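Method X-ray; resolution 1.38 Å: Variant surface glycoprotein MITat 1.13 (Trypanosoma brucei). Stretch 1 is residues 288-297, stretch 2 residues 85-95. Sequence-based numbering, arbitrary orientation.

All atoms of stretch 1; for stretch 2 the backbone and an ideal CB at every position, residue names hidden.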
# COMPACT_ATOMS: atom_id res chain seq x y z
N ASN A 288 -18.44 2.05 26.84
CA ASN A 288 -17.28 1.71 27.65
C ASN A 288 -16.06 2.56 27.30
O ASN A 288 -15.18 2.74 28.15
CB ASN A 288 -16.94 0.23 27.50
CG ASN A 288 -17.97 -0.68 28.15
OD1 ASN A 288 -18.61 -0.34 29.15
ND2 ASN A 288 -18.13 -1.86 27.57
N ALA A 289 -16.00 3.09 26.08
CA ALA A 289 -14.89 3.96 25.74
C ALA A 289 -15.06 5.35 26.34
O ALA A 289 -14.07 6.03 26.63
CB ALA A 289 -14.79 4.11 24.22
N VAL A 290 -16.30 5.79 26.53
CA VAL A 290 -16.60 7.10 27.10
C VAL A 290 -16.63 7.06 28.62
O VAL A 290 -16.10 7.96 29.28
CB VAL A 290 -17.93 7.60 26.53
CG1 VAL A 290 -18.38 8.80 27.25
CG2 VAL A 290 -17.80 7.87 25.04
N ARG A 291 -17.28 6.04 29.19
CA ARG A 291 -17.62 5.93 30.63
C ARG A 291 -16.36 5.96 31.49
O ARG A 291 -16.48 6.29 32.69
CB ARG A 291 -18.43 4.65 30.89
CG ARG A 291 -17.77 3.65 31.82
CD ARG A 291 -18.45 2.29 31.77
NE ARG A 291 -19.78 2.30 32.36
CZ ARG A 291 -20.02 2.35 33.67
NH1 ARG A 291 -19.01 2.40 34.53
NH2 ARG A 291 -21.26 2.36 34.11
N ALA A 292 -15.19 5.64 30.92
CA ALA A 292 -13.96 5.61 31.70
C ALA A 292 -13.27 6.96 31.76
O ALA A 292 -12.43 7.18 32.64
CB ALA A 292 -13.01 4.56 31.13
N ASN A 293 -13.66 7.89 30.90
CA ASN A 293 -12.93 9.13 30.77
C ASN A 293 -13.24 10.06 31.94
O ASN A 293 -14.41 10.34 32.22
CB ASN A 293 -13.25 9.81 29.45
CG ASN A 293 -12.24 10.87 29.10
OD1 ASN A 293 -11.92 11.75 29.91
ND2 ASN A 293 -11.74 10.80 27.90
N PRO A 294 -12.22 10.51 32.67
CA PRO A 294 -12.47 11.48 33.76
C PRO A 294 -13.28 12.69 33.32
O PRO A 294 -14.10 13.19 34.10
CB PRO A 294 -11.06 11.87 34.21
CG PRO A 294 -10.20 10.74 33.80
CD PRO A 294 -10.78 10.22 32.52
N LYS A 295 -13.08 13.17 32.10
CA LYS A 295 -13.83 14.33 31.61
C LYS A 295 -15.31 14.02 31.52
O LYS A 295 -16.15 14.90 31.77
CB LYS A 295 -13.27 14.78 30.25
CG LYS A 295 -11.84 15.25 30.32
CD LYS A 295 -11.26 15.44 28.92
CE LYS A 295 -9.78 15.86 28.97
NZ LYS A 295 -9.09 15.69 27.63
N PHE A 296 -15.67 12.76 31.24
CA PHE A 296 -17.08 12.38 31.21
C PHE A 296 -17.66 12.41 32.62
O PHE A 296 -18.72 13.01 32.86
CB PHE A 296 -17.19 10.96 30.61
CG PHE A 296 -18.52 10.32 30.83
CD1 PHE A 296 -19.60 10.66 30.04
CD2 PHE A 296 -18.68 9.35 31.82
CE1 PHE A 296 -20.83 10.06 30.22
CE2 PHE A 296 -19.91 8.76 32.03
CZ PHE A 296 -20.98 9.10 31.24
N LYS A 297 -16.99 11.77 33.56
CA LYS A 297 -17.51 11.78 34.92
C LYS A 297 -17.61 13.20 35.46
O LYS A 297 -18.57 13.55 36.15
CB LYS A 297 -16.62 10.93 35.82
CG LYS A 297 -16.47 9.50 35.34
CD LYS A 297 -15.47 8.75 36.19
CE LYS A 297 -14.80 7.62 35.45
NZ LYS A 297 -13.56 7.18 36.14
N UNK A 85 -23.38 17.04 26.70
CA UNK A 85 -22.13 17.67 27.13
C UNK A 85 -21.10 16.70 27.70
O UNK A 85 -19.91 16.86 27.39
CB UNK A 85 -22.44 18.74 28.18
N UNK A 86 -21.45 15.71 28.53
CA UNK A 86 -20.41 14.81 29.06
C UNK A 86 -19.76 13.93 28.01
O UNK A 86 -18.74 13.30 28.32
CB UNK A 86 -21.01 13.92 30.15
N UNK A 87 -20.33 13.86 26.82
CA UNK A 87 -19.75 13.07 25.75
C UNK A 87 -18.71 13.84 24.96
O UNK A 87 -17.89 13.21 24.27
CB UNK A 87 -20.85 12.58 24.81
N UNK A 88 -18.70 15.17 25.02
CA UNK A 88 -17.92 15.91 24.03
C UNK A 88 -16.42 15.81 24.25
O UNK A 88 -15.67 15.53 23.31
CB UNK A 88 -18.33 17.38 24.04
N UNK A 89 -15.94 16.06 25.46
CA UNK A 89 -14.51 16.02 25.72
C UNK A 89 -13.97 14.61 25.56
O UNK A 89 -12.92 14.39 24.94
CB UNK A 89 -14.21 16.55 27.12
N UNK A 90 -14.72 13.63 26.06
CA UNK A 90 -14.32 12.24 25.94
C UNK A 90 -14.27 11.82 24.47
O UNK A 90 -13.38 11.06 24.05
CB UNK A 90 -15.28 11.34 26.72
N UNK A 91 -15.27 12.23 23.70
CA UNK A 91 -15.27 11.93 22.26
C UNK A 91 -14.09 12.58 21.55
O UNK A 91 -13.48 11.98 20.65
CB UNK A 91 -16.58 12.40 21.62
N UNK A 92 -13.75 13.82 21.88
CA UNK A 92 -12.57 14.44 21.28
C UNK A 92 -11.30 13.66 21.62
O UNK A 92 -10.39 13.55 20.79
CB UNK A 92 -12.44 15.89 21.75
N UNK A 93 -11.20 13.17 22.85
CA UNK A 93 -10.07 12.33 23.26
C UNK A 93 -10.01 11.07 22.40
O UNK A 93 -8.95 10.72 21.87
CB UNK A 93 -10.18 11.96 24.74
N UNK A 94 -11.15 10.38 22.26
CA UNK A 94 -11.18 9.16 21.46
C UNK A 94 -10.75 9.43 20.02
O UNK A 94 -9.93 8.70 19.45
CB UNK A 94 -12.58 8.55 21.48
N UNK A 95 -11.28 10.49 19.42
CA UNK A 95 -11.00 10.76 18.02
C UNK A 95 -9.54 11.15 17.84
O UNK A 95 -8.89 10.73 16.87
CB UNK A 95 -11.92 11.86 17.49

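Position 85 has nothing of stretch 1 within 5.5 Å of its ideal CB, so the visible atoms set no preference; it is Leu-85. At 86 the CB points sideways but lies 3.5 Å from Phe-296 CD1, which suits a compact apolar group. The backbone N makes no bond to the preceding turn and phi is -67°, so proline is admissible. Pro-86 is deposited: its CB packs 3.6 Å from Phe-296 CD1, while its carbonyl O meets the ring edge, 3.3 Å from CD1, and receives a CA-H...O contact from Phe-296 CA (3.5 Å to Pro-86 O).

At 87 the CB points away, yet Val-290 CG1 is 5.1 Å from it. A long, branched apolar chain could turn back; a short one would fall short. Leu-87 does so with chi1 at -53° (m), placing CD2 3.9 Å from Val-290 CG1 and 4.1 Å from Phe-296 CE1. Position 88 is out of reach and undetermined; it is Leu-88.

The ideal CB of 89 points toward stretch 1, 3.6 Å from Lys-295 CD, and has room. Alanine would therefore fit as well as the deposited Gly-89, whose helical phi/psi of -66/-42° does not require glycine. Lys-295 passes over it, CD lying 4.4 Å from Gly-89 C.

Position 90 is hemmed in by three residues: its CB faces Asn-293 CB at 3.7 Å, Val-290 CG1 at 4.0 Å and Phe-296 CB at 4.3 Å. Such crowding favours a small residue, and Ala-90 contributes just a methyl among these three side chains. Its carbonyl O also receives a weak 3.3 Å hydrogen bond from water 1 O, which donates to Ala-289 O (3.2 Å) and accepts from Asn-293 ND2 (2.8 Å).

Positions 91 and 92 point away and sideways, without a stretch 1 atom near; they are Ala-91 and Ala-92.

At 93 the CB points toward two donors, Asn-293 ND2 at 3.7 Å and Lys-295 NZ at 4.8 Å. An acceptor is called for, preferably acidic; asparagine could also accept. Asp-93 takes a hydrogen bond from Asn-293 ND2 to OD2 (2.9 Å, 168°) and forms a salt bridge with Lys-295, whose NZ lies 3.0 Å from both OD1 and OD2. Asn-293 OD1 is meanwhile engaged in capping, 2.9 Å from Lys-295 N, which leaves its amide as the donor.

Position 94 points toward Ala-289 and Val-290, but beyond 5.5 Å, so a longer apolar chain such as leucine, isoleucine or methionine suits. Ile-94 extends CD1 to 3.8 Å from Ala-289 CB and 3.9 Å from Val-290 CG2. Position 95, out of reach, is Leu-95.

Stretch 2 85-95: LPLLGAAADIL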
# COMPACT_ATOMS: atom_id res chain seq x y z
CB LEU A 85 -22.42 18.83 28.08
CG LEU A 85 -23.24 19.97 27.51
CD1 LEU A 85 -23.29 21.13 28.51
CD2 LEU A 85 -22.73 20.46 26.18
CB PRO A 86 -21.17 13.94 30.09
CG PRO A 86 -22.35 14.82 30.49
CD PRO A 86 -22.74 15.53 29.22
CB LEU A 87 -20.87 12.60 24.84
CG LEU A 87 -22.05 11.88 25.51
CD1 LEU A 87 -23.18 11.60 24.47
CD2 LEU A 87 -21.64 10.61 26.25
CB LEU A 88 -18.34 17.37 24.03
CG LEU A 88 -19.64 17.69 23.31
CD1 LEU A 88 -20.15 19.09 23.67
CD2 LEU A 88 -19.47 17.66 21.84
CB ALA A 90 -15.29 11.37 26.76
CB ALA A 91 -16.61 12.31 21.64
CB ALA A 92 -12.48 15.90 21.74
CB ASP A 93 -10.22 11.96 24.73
CG ASP A 93 -9.75 13.03 25.65
OD1 ASP A 93 -9.00 13.92 25.20
OD2 ASP A 93 -10.13 12.98 26.84
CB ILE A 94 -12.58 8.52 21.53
CG1 ILE A 94 -12.84 7.98 22.95
CG2 ILE A 94 -12.65 7.37 20.50
CD1 ILE A 94 -14.30 7.70 23.24
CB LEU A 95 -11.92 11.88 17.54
CG LEU A 95 -11.80 12.37 16.11
CD1 LEU A 95 -11.83 11.19 15.16
CD2 LEU A 95 -12.88 13.40 15.80
O HOH W 1 -12.44 8.71 26.20
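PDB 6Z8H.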